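Local coordinates for protein Exo-alpha-sialidase (Clostridium perfringens, PDB 2VO8) that is a family 33 glycoside hydrolase (an exo-sialidase) whose cohesin module, modelled here, probably binds a partner module with high affinity during toxin complex formation, at residues 29-35 with 90-96; 65-70 with 81-86. All coordinates share one frame. Residues are numbered along the deposited sequence.

How the interactions relate
Both contacts are antiparallel strand pairings of the cohesin sandwich, and interaction 2 is nested in the chain loop that interaction 1 closes. Interaction 1 joins two strands distant in sequence, 26-33 and 95-103, just where the second begins; its backbone bonds soon give way to a turn and a side-chain-to-backbone hydrogen bond (D93 to G34), with buried I32 and L96 inside and water-bridged acids outside. Interaction 2 is regular hairpin pairing of 67-75 with 78-85, with L67, V69, I81 and V83 facing inward and F68, K70 and L82 exposed. The centres lie about 13 Å apart, and their apolar faces meet: L96 CD2 is 3.6 Å from L67 CD1 and I90 CD1 is 3.7 Å from L67 CD2.

Interaction 1: residues 29-35 with 90-96; sequences ILGIEGL and IEKDSDL
Residues 29-33 run extended, antiparallel to the start of the strand at D95. I29 lays CG2 3.7 Å from D95 OD2; the other oxygen of this carboxylate, OD1, salt-bridges K15. L30 O accepts from L96 N at 2.8 Å. G31 faces D95 as a non-hydrogen-bonded pair (CA-CA 4.1 Å); a CB here would clash with S94 O. I32 N donates to S94 O at 3.0 Å, and its p, t side chain dips under the turn, CD1 3.9 Å from I90 CG2 and CG2 4.1 Å from L96 CD1. A water bridges I32 O and D95 OD1; another joins the carboxylates of E33 and D93. At G34 (phi 61°), N donates a hydrogen bond to D93 OD1 at 2.8 Å, and L35 CB rests on K92 CD at 3.6 Å. Opposite, E91-S94 form a type I turn, fastened by a very short hydrogen bond from S94 OG to E91 O, 2.5 Å. Pairing sequence-distant strands, 26-33 and 95-103, within one sheet builds a β-sandwich such as the cohesin fold.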
loop_
_atom_site.group_PDB
_atom_site.type_symbol
_atom_site.label_atom_id
_atom_site.label_comp_id
_atom_site.label_asym_id
_atom_site.label_seq_id
_atom_site.Cartn_x
_atom_site.Cartn_y
_atom_site.Cartn_z
ATOM N N ILE A 29 4.495 3.706 1.914
ATOM C CA ILE A 29 4.781 3.461 0.505
ATOM C C ILE A 29 4.527 2.002 0.139
ATOM O O ILE A 29 5.230 1.103 0.603
ATOM C CB ILE A 29 6.235 3.823 0.153
ATOM C CG1 ILE A 29 6.504 5.299 0.449
ATOM C CG2 ILE A 29 6.525 3.506 -1.306
ATOM C CD1 ILE A 29 7.954 5.701 0.287
ATOM N N LEU A 30 3.517 1.777 -0.694
ATOM C CA LEU A 30 3.094 0.435 -1.042
ATOM C C LEU A 30 3.719 -0.008 -2.370
ATOM O O LEU A 30 3.759 0.755 -3.334
ATOM C CB LEU A 30 1.605 0.321 -1.126
ATOM C CG LEU A 30 0.737 1.035 -0.092
ATOM C CD1 LEU A 30 -0.708 0.621 -0.325
ATOM C CD2 LEU A 30 1.255 0.601 1.314
ATOM N N GLY A 31 4.240 -1.228 -2.412
ATOM C CA GLY A 31 4.865 -1.693 -3.660
ATOM C C GLY A 31 4.841 -3.192 -3.830
ATOM O O GLY A 31 4.046 -3.892 -3.204
ATOM N N ILE A 32 5.706 -3.647 -4.732
ATOM C CA ILE A 32 5.892 -5.090 -4.995
ATOM C C ILE A 32 7.389 -5.383 -4.988
ATOM O O ILE A 32 8.223 -4.458 -5.115
ATOM C CB ILE A 32 5.202 -5.504 -6.325
ATOM C CG1 ILE A 32 5.734 -4.716 -7.528
ATOM C CG2 ILE A 32 3.649 -5.390 -6.241
ATOM C CD1 ILE A 32 5.219 -5.284 -8.872
ATOM N N GLU A 33 7.759 -6.659 -4.814
ATOM C CA GLU A 33 9.172 -7.054 -4.778
ATOM C C GLU A 33 9.269 -8.545 -5.112
ATOM O O GLU A 33 8.346 -9.302 -4.870
ATOM C CB GLU A 33 9.804 -6.739 -3.413
ATOM C CG GLU A 33 11.292 -7.123 -3.236
ATOM C CD GLU A 33 11.490 -8.598 -2.884
ATOM O OE1 GLU A 33 10.592 -9.203 -2.281
ATOM O OE2 GLU A 33 12.550 -9.160 -3.235
ATOM N N GLY A 34 10.365 -8.919 -5.767
ATOM C CA GLY A 34 10.630 -10.325 -6.058
ATOM C C GLY A 34 9.606 -11.034 -6.920
ATOM O O GLY A 34 9.347 -12.214 -6.732
ATOM N N LEU A 35 8.993 -10.321 -7.866
ATOM C CA LEU A 35 8.021 -10.949 -8.754
ATOM C C LEU A 35 8.706 -12.037 -9.607
ATOM O O LEU A 35 9.883 -11.883 -9.961
ATOM C CB LEU A 35 7.356 -9.924 -9.682
ATOM C CG LEU A 35 6.039 -9.354 -9.157
ATOM C CD1 LEU A 35 4.847 -10.315 -9.432
ATOM C CD2 LEU A 35 6.185 -9.035 -7.633
ATOM N N ILE A 90 4.716 -3.090 -15.381
ATOM C CA ILE A 90 5.100 -2.590 -14.071
ATOM C C ILE A 90 6.374 -3.338 -13.687
ATOM O O ILE A 90 6.415 -4.518 -13.760
ATOM C CB ILE A 90 3.909 -2.820 -13.060
ATOM C CG1 ILE A 90 2.778 -1.817 -13.373
ATOM C CG2 ILE A 90 4.339 -2.668 -11.599
ATOM C CD1 ILE A 90 1.568 -1.897 -12.508
ATOM N N GLU A 91 7.422 -2.634 -13.299
ATOM C CA GLU A 91 8.666 -3.322 -12.940
ATOM C C GLU A 91 8.562 -4.184 -11.654
ATOM O O GLU A 91 7.704 -3.942 -10.794
ATOM C CB GLU A 91 9.787 -2.300 -12.832
ATOM C CG GLU A 91 9.938 -1.445 -14.087
ATOM C CD GLU A 91 11.173 -0.585 -14.014
ATOM O OE1 GLU A 91 11.055 0.659 -14.066
ATOM O OE2 GLU A 91 12.272 -1.167 -13.877
ATOM N N LYS A 92 9.453 -5.169 -11.537
ATOM C CA LYS A 92 9.302 -6.281 -10.589
ATOM C C LYS A 92 9.434 -5.819 -9.107
ATOM O O LYS A 92 8.876 -6.450 -8.202
ATOM C CB LYS A 92 10.339 -7.365 -10.888
ATOM C CG LYS A 92 10.352 -7.898 -12.348
ATOM C CD LYS A 92 9.228 -8.936 -12.652
ATOM C CE LYS A 92 9.264 -9.390 -14.136
ATOM N NZ LYS A 92 7.864 -9.549 -14.657
ATOM N N ASP A 93 10.183 -4.748 -8.890
ATOM C CA ASP A 93 10.482 -4.269 -7.504
ATOM C C ASP A 93 10.023 -2.824 -7.286
ATOM O O ASP A 93 10.562 -2.108 -6.417
ATOM C CB ASP A 93 11.982 -4.405 -7.239
ATOM C CG ASP A 93 12.399 -5.856 -6.867
ATOM O OD1 ASP A 93 11.670 -6.832 -7.088
ATOM O OD2 ASP A 93 13.496 -6.005 -6.342
ATOM N N SER A 94 9.034 -2.404 -8.064
ATOM C CA SER A 94 8.609 -1.003 -8.049
ATOM C C SER A 94 7.742 -0.631 -6.825
ATOM O O SER A 94 7.003 -1.429 -6.315
ATOM C CB SER A 94 7.898 -0.533 -9.351
ATOM O OG SER A 94 7.386 -1.572 -10.173
ATOM N N ASP A 95 7.852 0.631 -6.438
ATOM C CA ASP A 95 6.934 1.267 -5.526
ATOM C C ASP A 95 5.764 1.831 -6.354
ATOM O O ASP A 95 5.965 2.380 -7.471
ATOM C CB ASP A 95 7.672 2.332 -4.708
ATOM C CG ASP A 95 8.703 1.715 -3.740
ATOM O OD1 ASP A 95 8.693 0.494 -3.575
ATOM O OD2 ASP A 95 9.501 2.449 -3.154
ATOM N N LEU A 96 4.555 1.628 -5.838
ATOM C CA LEU A 96 3.328 1.851 -6.596
ATOM C C LEU A 96 2.394 2.948 -6.028
ATOM O O LEU A 96 1.768 3.680 -6.791
ATOM C CB LEU A 96 2.555 0.546 -6.720
ATOM C CG LEU A 96 3.222 -0.591 -7.495
ATOM C CD1 LEU A 96 2.327 -1.791 -7.555
ATOM C CD2 LEU A 96 3.542 -0.113 -8.944
HETATM O O HOH W 1 8.613 -2.201 -3.463
HETATM O O HOH W 2 13.932 -8.289 -5.279
#

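Interaction 2: residues 65-70 with 81-86; sequences DSLFVK and ILVASL
Two extended strands, 67-70 and 81-85, run antiparallel with 160° between their directions and axes 4.7 Å apart at closest. L67-S85 and V69-V83 are non-hydrogen-bonded pairs, each with CA atoms 4.6 Å apart; F68-A84 and K70-L82 are hydrogen-bonded pairs. Each of the latter closes a two-bond ring: F68 N to A84 O and A84 N to F68 O, both 2.9 Å, then K70 N to L82 O at 2.9 Å and L82 N to K70 O at 2.8 Å. Past the strand ends the ladder gains one rung, L86 N to S66 O at 3.1 Å. These are the arms of the β-hairpin 67-75/78-85 in the cohesin β-sandwich; the second arm also pairs with strand 41-49, through I81, V83 and S85. Water adds a second donor to three carbonyls that already accept a backbone N-H: one molecule donates to F68 O and L82 O, 2.8 Å each, another to S66 O at 2.8 Å and to S85 OG at 3.3 Å. S85 OG is also hydrogen-bonded to N88 O and G87 N, and S66 OG to N64 OD1. Inward, V69 (t) sets CG1 3.7 Å from I81 CG2 and CG2 4.2 Å from V83 CG1, against V97 and I60. On the outer face the F68 ring, chi1 88°, touches its neighbours obliquely, CE2 3.4 Å from A84 CB and CD2 3.7 Å from L86 CD2.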
loop_
_atom_site.group_PDB
_atom_site.type_symbol
_atom_site.label_atom_id
_atom_site.label_comp_id
_atom_site.label_asym_id
_atom_site.label_seq_id
_atom_site.Cartn_x
_atom_site.Cartn_y
_atom_site.Cartn_z
ATOM N N ASP A 65 3.865 8.934 -12.295
ATOM C CA ASP A 65 2.845 9.249 -13.283
ATOM C C ASP A 65 2.776 8.260 -14.469
ATOM O O ASP A 65 2.127 8.547 -15.479
ATOM C CB ASP A 65 3.008 10.718 -13.731
ATOM C CG ASP A 65 4.263 10.945 -14.548
ATOM O OD1 ASP A 65 5.029 9.964 -14.726
ATOM O OD2 ASP A 65 4.484 12.109 -15.011
ATOM N N SER A 66 3.382 7.076 -14.326
ATOM C CA SER A 66 3.135 5.967 -15.262
ATOM C C SER A 66 2.060 4.984 -14.799
ATOM O O SER A 66 1.785 3.984 -15.473
ATOM C CB SER A 66 4.427 5.202 -15.555
ATOM O OG SER A 66 4.833 4.438 -14.437
ATOM N N LEU A 67 1.449 5.292 -13.655
ATOM C CA LEU A 67 0.388 4.502 -13.052
ATOM C C LEU A 67 -0.748 5.436 -12.709
ATOM O O LEU A 67 -0.541 6.633 -12.617
ATOM C CB LEU A 67 0.878 3.867 -11.737
ATOM C CG LEU A 67 2.234 3.134 -11.736
ATOM C CD1 LEU A 67 2.876 3.171 -10.319
ATOM C CD2 LEU A 67 2.078 1.723 -12.218
ATOM N N PHE A 68 -1.938 4.893 -12.542
ATOM C CA PHE A 68 -3.019 5.611 -11.843
ATOM C C PHE A 68 -3.632 4.755 -10.718
ATOM O O PHE A 68 -3.758 3.510 -10.810
ATOM C CB PHE A 68 -4.079 6.193 -12.808
ATOM C CG PHE A 68 -5.205 5.258 -13.170
ATOM C CD1 PHE A 68 -6.502 5.494 -12.683
ATOM C CD2 PHE A 68 -5.010 4.184 -14.064
ATOM C CE1 PHE A 68 -7.576 4.684 -13.031
ATOM C CE2 PHE A 68 -6.078 3.345 -14.405
ATOM C CZ PHE A 68 -7.370 3.591 -13.909
ATOM N N VAL A 69 -3.992 5.455 -9.647
ATOM C CA VAL A 69 -4.559 4.878 -8.442
ATOM C C VAL A 69 -6.011 5.359 -8.252
ATOM O O VAL A 69 -6.348 6.546 -8.509
ATOM C CB VAL A 69 -3.666 5.215 -7.207
ATOM C CG1 VAL A 69 -4.171 4.538 -5.969
ATOM C CG2 VAL A 69 -2.185 4.785 -7.462
ATOM N N LYS A 70 -6.868 4.419 -7.898
ATOM C CA LYS A 70 -8.204 4.676 -7.415
ATOM C C LYS A 70 -8.330 3.987 -6.064
ATOM O O LYS A 70 -7.800 2.882 -5.877
ATOM C CB LYS A 70 -9.261 4.099 -8.372
ATOM C CG LYS A 70 -9.358 4.802 -9.766
ATOM C CD LYS A 70 -9.785 6.290 -9.641
ATOM C CE LYS A 70 -9.793 7.013 -11.003
ATOM N NZ LYS A 70 -10.350 8.409 -10.927
ATOM N N ILE A 81 -7.604 -0.272 -2.766
ATOM C CA ILE A 81 -6.675 0.497 -3.597
ATOM C C ILE A 81 -6.402 -0.292 -4.876
ATOM O O ILE A 81 -5.956 -1.451 -4.815
ATOM C CB ILE A 81 -5.363 0.804 -2.900
ATOM C CG1 ILE A 81 -5.620 1.521 -1.560
ATOM C CG2 ILE A 81 -4.400 1.573 -3.840
ATOM C CD1 ILE A 81 -4.428 1.875 -0.886
ATOM N N LEU A 82 -6.765 0.321 -6.019
ATOM C CA LEU A 82 -6.526 -0.274 -7.347
ATOM C C LEU A 82 -5.465 0.571 -8.018
ATOM O O LEU A 82 -5.667 1.803 -8.177
ATOM C CB LEU A 82 -7.809 -0.255 -8.193
ATOM C CG LEU A 82 -9.028 -0.986 -7.632
ATOM C CD1 LEU A 82 -10.286 -0.909 -8.556
ATOM C CD2 LEU A 82 -8.696 -2.432 -7.362
ATOM N N VAL A 83 -4.350 -0.068 -8.399
ATOM C CA VAL A 83 -3.225 0.540 -9.113
ATOM C C VAL A 83 -3.252 -0.055 -10.533
ATOM O O VAL A 83 -3.314 -1.260 -10.688
ATOM C CB VAL A 83 -1.787 0.148 -8.613
ATOM C CG1 VAL A 83 -0.780 1.152 -9.129
ATOM C CG2 VAL A 83 -1.646 -0.041 -7.094
ATOM N N ALA A 84 -3.185 0.782 -11.560
ATOM C CA ALA A 84 -3.174 0.269 -12.956
ATOM C C ALA A 84 -2.123 0.989 -13.783
ATOM O O ALA A 84 -1.897 2.207 -13.667
ATOM C CB ALA A 84 -4.559 0.367 -13.600
ATOM N N SER A 85 -1.449 0.213 -14.638
ATOM C CA SER A 85 -0.502 0.761 -15.564
ATOM C C SER A 85 -1.248 1.629 -16.584
ATOM O O SER A 85 -2.364 1.295 -16.976
ATOM C CB SER A 85 0.183 -0.364 -16.346
ATOM O OG SER A 85 1.198 0.180 -17.153
ATOM N N LEU A 86 -0.579 2.669 -17.041
ATOM C CA LEU A 86 -1.084 3.496 -18.114
ATOM C C LEU A 86 -0.596 2.993 -19.486
ATOM O O LEU A 86 -0.953 3.559 -20.540
ATOM C CB LEU A 86 -0.645 4.943 -17.873
ATOM C CG LEU A 86 -1.326 5.583 -16.663
ATOM C CD1 LEU A 86 -0.843 7.027 -16.511
ATOM C CD2 LEU A 86 -2.832 5.532 -16.689
HETATM O O HOH W 3 2.876 2.905 -17.815
HETATM O O HOH W 4 -6.346 2.333 -10.892
#